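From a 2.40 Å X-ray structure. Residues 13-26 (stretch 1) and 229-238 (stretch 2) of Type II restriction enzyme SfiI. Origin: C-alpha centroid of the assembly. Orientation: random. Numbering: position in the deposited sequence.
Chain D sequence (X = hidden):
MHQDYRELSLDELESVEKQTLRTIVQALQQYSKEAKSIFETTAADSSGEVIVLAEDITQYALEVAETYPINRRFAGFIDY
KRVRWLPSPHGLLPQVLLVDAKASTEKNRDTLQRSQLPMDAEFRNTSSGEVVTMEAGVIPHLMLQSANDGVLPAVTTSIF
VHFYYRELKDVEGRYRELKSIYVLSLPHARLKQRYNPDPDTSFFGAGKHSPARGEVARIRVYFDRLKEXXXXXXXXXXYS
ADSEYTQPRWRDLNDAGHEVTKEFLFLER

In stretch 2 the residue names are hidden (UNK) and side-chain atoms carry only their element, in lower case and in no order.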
# COMPACT_ATOMS: atom_id res chain seq x y z
N LEU D 13 25.60 13.90 -4.25
CA LEU D 13 24.37 14.18 -4.97
C LEU D 13 24.20 13.20 -6.13
O LEU D 13 23.13 12.65 -6.33
CB LEU D 13 24.36 15.61 -5.51
CG LEU D 13 23.14 15.99 -6.34
CD1 LEU D 13 21.88 15.69 -5.55
CD2 LEU D 13 23.19 17.46 -6.72
N GLU D 14 25.27 12.98 -6.90
CA GLU D 14 25.19 12.05 -8.03
C GLU D 14 24.90 10.65 -7.49
O GLU D 14 24.19 9.86 -8.11
CB GLU D 14 26.51 12.02 -8.81
CG GLU D 14 26.93 13.35 -9.44
CD GLU D 14 27.73 13.15 -10.71
OE1 GLU D 14 28.79 13.80 -10.87
OE2 GLU D 14 27.30 12.34 -11.56
N SER D 15 25.46 10.37 -6.33
CA SER D 15 25.28 9.08 -5.68
C SER D 15 23.81 8.78 -5.40
O SER D 15 23.36 7.65 -5.60
CB SER D 15 26.08 9.04 -4.38
OG SER D 15 25.93 7.80 -3.73
N VAL D 16 23.06 9.78 -4.94
CA VAL D 16 21.65 9.54 -4.66
C VAL D 16 20.87 9.38 -5.95
O VAL D 16 19.84 8.70 -5.98
CB VAL D 16 20.99 10.68 -3.83
CG1 VAL D 16 22.03 11.44 -3.05
CG2 VAL D 16 20.18 11.57 -4.72
N GLU D 17 21.35 10.00 -7.03
CA GLU D 17 20.64 9.85 -8.30
C GLU D 17 20.91 8.44 -8.77
O GLU D 17 20.03 7.76 -9.31
CB GLU D 17 21.12 10.89 -9.32
CG GLU D 17 20.48 12.26 -9.13
CD GLU D 17 20.97 13.32 -10.11
OE1 GLU D 17 20.40 14.43 -10.12
OE2 GLU D 17 21.93 13.06 -10.87
N LYS D 18 22.13 7.97 -8.53
CA LYS D 18 22.51 6.63 -8.94
C LYS D 18 21.69 5.55 -8.23
O LYS D 18 21.22 4.62 -8.88
CB LYS D 18 24.00 6.40 -8.66
CG LYS D 18 24.58 5.18 -9.34
CD LYS D 18 26.03 5.03 -8.96
CE LYS D 18 26.71 3.92 -9.74
NZ LYS D 18 28.13 3.74 -9.30
N GLN D 19 21.50 5.67 -6.92
CA GLN D 19 20.71 4.65 -6.22
C GLN D 19 19.23 4.78 -6.57
O GLN D 19 18.49 3.80 -6.52
CB GLN D 19 20.94 4.69 -4.70
CG GLN D 19 20.29 5.83 -3.92
CD GLN D 19 20.51 5.69 -2.41
OE1 GLN D 19 21.65 5.70 -1.95
NE2 GLN D 19 19.43 5.58 -1.66
N THR D 20 18.81 5.98 -6.94
CA THR D 20 17.41 6.19 -7.34
C THR D 20 17.24 5.42 -8.66
O THR D 20 16.30 4.64 -8.83
CB THR D 20 17.11 7.67 -7.59
OG1 THR D 20 17.16 8.37 -6.35
CG2 THR D 20 15.74 7.85 -8.22
N LEU D 21 18.19 5.62 -9.57
CA LEU D 21 18.15 4.96 -10.86
C LEU D 21 18.21 3.44 -10.72
O LEU D 21 17.41 2.72 -11.32
CB LEU D 21 19.30 5.47 -11.73
CG LEU D 21 19.32 5.19 -13.23
CD1 LEU D 21 20.37 4.16 -13.53
CD2 LEU D 21 17.97 4.73 -13.72
N ARG D 22 19.16 2.96 -9.91
CA ARG D 22 19.33 1.53 -9.70
C ARG D 22 18.03 0.86 -9.25
O ARG D 22 17.66 -0.20 -9.76
CB ARG D 22 20.42 1.26 -8.65
CG ARG D 22 20.72 -0.22 -8.48
CD ARG D 22 21.20 -0.83 -9.81
NE ARG D 22 21.38 -2.28 -9.74
CZ ARG D 22 20.39 -3.16 -9.69
NH1 ARG D 22 19.12 -2.74 -9.71
NH2 ARG D 22 20.65 -4.46 -9.65
N THR D 23 17.35 1.47 -8.28
CA THR D 23 16.09 0.95 -7.76
C THR D 23 15.07 0.81 -8.89
O THR D 23 14.38 -0.21 -9.02
CB THR D 23 15.52 1.90 -6.68
OG1 THR D 23 16.49 2.09 -5.65
CG2 THR D 23 14.25 1.34 -6.08
N ILE D 24 14.97 1.86 -9.70
CA ILE D 24 14.04 1.87 -10.82
C ILE D 24 14.35 0.80 -11.87
O ILE D 24 13.43 0.25 -12.47
CB ILE D 24 14.01 3.28 -11.47
CG1 ILE D 24 13.36 4.26 -10.48
CG2 ILE D 24 13.25 3.25 -12.79
CD1 ILE D 24 13.35 5.70 -10.92
N VAL D 25 15.64 0.50 -12.07
CA VAL D 25 16.03 -0.52 -13.05
C VAL D 25 15.58 -1.92 -12.62
O VAL D 25 15.24 -2.74 -13.48
CB VAL D 25 17.56 -0.56 -13.29
CG1 VAL D 25 17.93 -1.76 -14.18
CG2 VAL D 25 17.99 0.72 -13.96
N GLN D 26 15.60 -2.19 -11.31
CA GLN D 26 15.15 -3.49 -10.80
C GLN D 26 13.67 -3.63 -11.04
O GLN D 26 13.19 -4.69 -11.42
CB GLN D 26 15.36 -3.60 -9.29
CG GLN D 26 16.74 -4.04 -8.87
CD GLN D 26 17.07 -5.48 -9.22
OE1 GLN D 26 18.20 -5.78 -9.53
NE2 GLN D 26 16.09 -6.36 -9.16
N UNK D 229 29.79 10.73 -20.90
CA UNK D 229 29.97 11.66 -19.79
C UNK D 229 29.89 10.91 -18.47
O UNK D 229 30.59 11.24 -17.52
c UNK D 229 28.91 12.75 -19.85
N UNK D 230 29.03 9.90 -18.41
CA UNK D 230 28.85 9.10 -17.20
C UNK D 230 28.08 7.83 -17.55
O UNK D 230 26.86 7.84 -17.69
c UNK D 230 28.06 9.91 -16.16
s UNK D 230 27.90 9.13 -14.54
N UNK D 231 28.80 6.71 -17.70
CA UNK D 231 28.23 5.40 -18.04
C UNK D 231 26.95 4.97 -17.34
O UNK D 231 26.00 4.54 -18.00
c UNK D 231 30.26 6.60 -17.48
c UNK D 231 29.39 4.44 -17.77
c UNK D 231 30.58 5.26 -18.12
N UNK D 232 26.90 5.08 -16.01
CA UNK D 232 25.71 4.63 -15.29
C UNK D 232 24.45 5.44 -15.52
O UNK D 232 23.36 4.98 -15.23
c UNK D 232 25.53 8.89 -11.35
c UNK D 232 24.16 8.99 -11.41
c UNK D 232 23.38 8.01 -12.05
c UNK D 232 25.96 4.50 -13.78
c UNK D 232 26.29 5.78 -13.07
c UNK D 232 26.12 7.77 -11.94
n UNK D 232 27.44 7.41 -12.03
c UNK D 232 27.53 6.21 -12.71
c UNK D 232 23.97 6.89 -12.64
c UNK D 232 25.36 6.76 -12.59
N UNK D 233 24.59 6.65 -16.05
CA UNK D 233 23.42 7.48 -16.30
C UNK D 233 22.60 7.00 -17.50
O UNK D 233 21.57 7.57 -17.81
n UNK D 233 24.19 12.67 -12.07
n UNK D 233 22.53 11.89 -13.44
c UNK D 233 24.16 9.63 -15.19
c UNK D 233 23.83 8.93 -16.50
c UNK D 233 24.43 11.11 -15.39
n UNK D 233 24.73 11.75 -14.11
c UNK D 233 23.82 12.11 -13.21
N UNK D 234 23.07 5.95 -18.16
CA UNK D 234 22.36 5.38 -19.30
C UNK D 234 22.32 3.87 -19.13
O UNK D 234 23.35 3.19 -19.22
c UNK D 234 22.46 5.41 -21.97
c UNK D 234 23.07 5.75 -20.61
c UNK D 234 20.99 5.76 -22.00
c UNK D 234 22.68 3.94 -22.29
N UNK D 235 21.13 3.34 -18.87
CA UNK D 235 20.95 1.91 -18.69
C UNK D 235 20.12 1.34 -19.83
O UNK D 235 19.36 2.06 -20.48
c UNK D 235 22.37 1.48 -15.99
o UNK D 235 22.55 0.29 -16.24
c UNK D 235 20.25 1.62 -17.36
n UNK D 235 23.34 2.28 -15.57
c UNK D 235 21.00 2.10 -16.13
N UNK D 236 20.26 0.04 -20.07
CA UNK D 236 19.53 -0.59 -21.15
C UNK D 236 19.08 -1.99 -20.79
O UNK D 236 19.90 -2.86 -20.50
c UNK D 236 20.42 -0.67 -22.39
o UNK D 236 21.74 -0.89 -24.86
o UNK D 236 20.23 -2.31 -25.63
c UNK D 236 20.62 -1.46 -24.80
c UNK D 236 19.69 -1.10 -23.65
N UNK D 237 17.76 -2.20 -20.82
CA UNK D 237 17.19 -3.52 -20.56
C UNK D 237 16.71 -3.99 -21.92
O UNK D 237 15.72 -3.50 -22.46
c UNK D 237 16.44 -2.86 -18.20
c UNK D 237 16.03 -3.41 -19.57
c UNK D 237 17.56 -3.73 -17.61
c UNK D 237 15.23 -2.82 -17.25
N UNK D 238 17.44 -4.94 -22.49
CA UNK D 238 17.12 -5.45 -23.82
C UNK D 238 16.48 -6.83 -23.83
O UNK D 238 16.83 -7.70 -23.02
c UNK D 238 18.41 -5.43 -24.66
c UNK D 238 18.26 -6.01 -26.03
n UNK D 238 17.81 -6.46 -28.13
c UNK D 238 17.73 -5.49 -27.16
c UNK D 238 18.37 -7.54 -27.61
n UNK D 238 18.65 -7.29 -26.34

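Position 229 carries a single side-chain carbon. It touches nothing on stretch 1. It is Ala 229, the last helical residue.

Position 230 has one carbon followed by one sulfur. The sulfur lies 4.4 Å from OE2 of Glu 14. This is Cys 230, the first residue to leave helical phi/psi.

Position 231 has three carbons that close a ring onto the backbone N. It makes no contact with the helix. It is Pro 231, opening a short 3-10 segment.

Position 232 has one carbon, then fused five- and six-membered rings holding eight carbons and one nitrogen. Only an indole fits. The rings lie against Glu 14, Glu 17 and Lys 18. This is Trp 232. Its CH2 is 3.4 Å from O of Glu 14. Lys 18 covers one ring face: its CB sits 3.7 Å from the centroid of the six-membered ring of Trp 232, almost on the normal, a CH-pi contact. NZ of Lys 18 is 4.7 Å from the centroid of the five-membered ring of Trp 232, an off-centre cation-pi contact.

Position 233 has three carbons, a nitrogen, then a carbon carrying two more nitrogens. The middle of the side chain is extended (chi2 and chi3 t), and its end reaches two carboxylates of the helix. This is Arg 233. Its NH2 forms salt bridges with OE2 of Glu 17 at 2.6 Å and with OE2 of Glu 14 at 3.2 Å. NH1 of Arg 233 also donates to OE2 of Glu 17 at 2.9 Å.

Position 234 has four carbons, forked at the second. It points away from the helix. It is Leu 234, where the strand begins.

Position 235 has three carbons, the third carrying one oxygen and one nitrogen. Its second carbon packs on Leu 21 and Val 25. This is Gln 235. Its CG is 3.4 Å from CD1 of Leu 21. With chi1 and chi2 both m, the side chain turns back, and its NE2 donates to O of Trp 232 at 2.7 Å.

Position 236 has three carbons, the third carrying two oxygens. It points away. It is Glu 236.

Position 237 has four carbons, forked at the second, and meets Val 25. It is Leu 237. Its CD2 is 4.0 Å from CG1 of Val 25.

Position 238 has one carbon and a five-membered ring of three carbons and two nitrogens. It is His 238, out of reach.

The helix and strand run nearly parallel, 6° apart. Trp 232 supplies the largest covered area, Arg 233 ties down two acids one helical turn apart, and Gln 235 and Leu 237 extend the packing to Val 25.

Stretch 2 (229-238) ACPWRLQELH
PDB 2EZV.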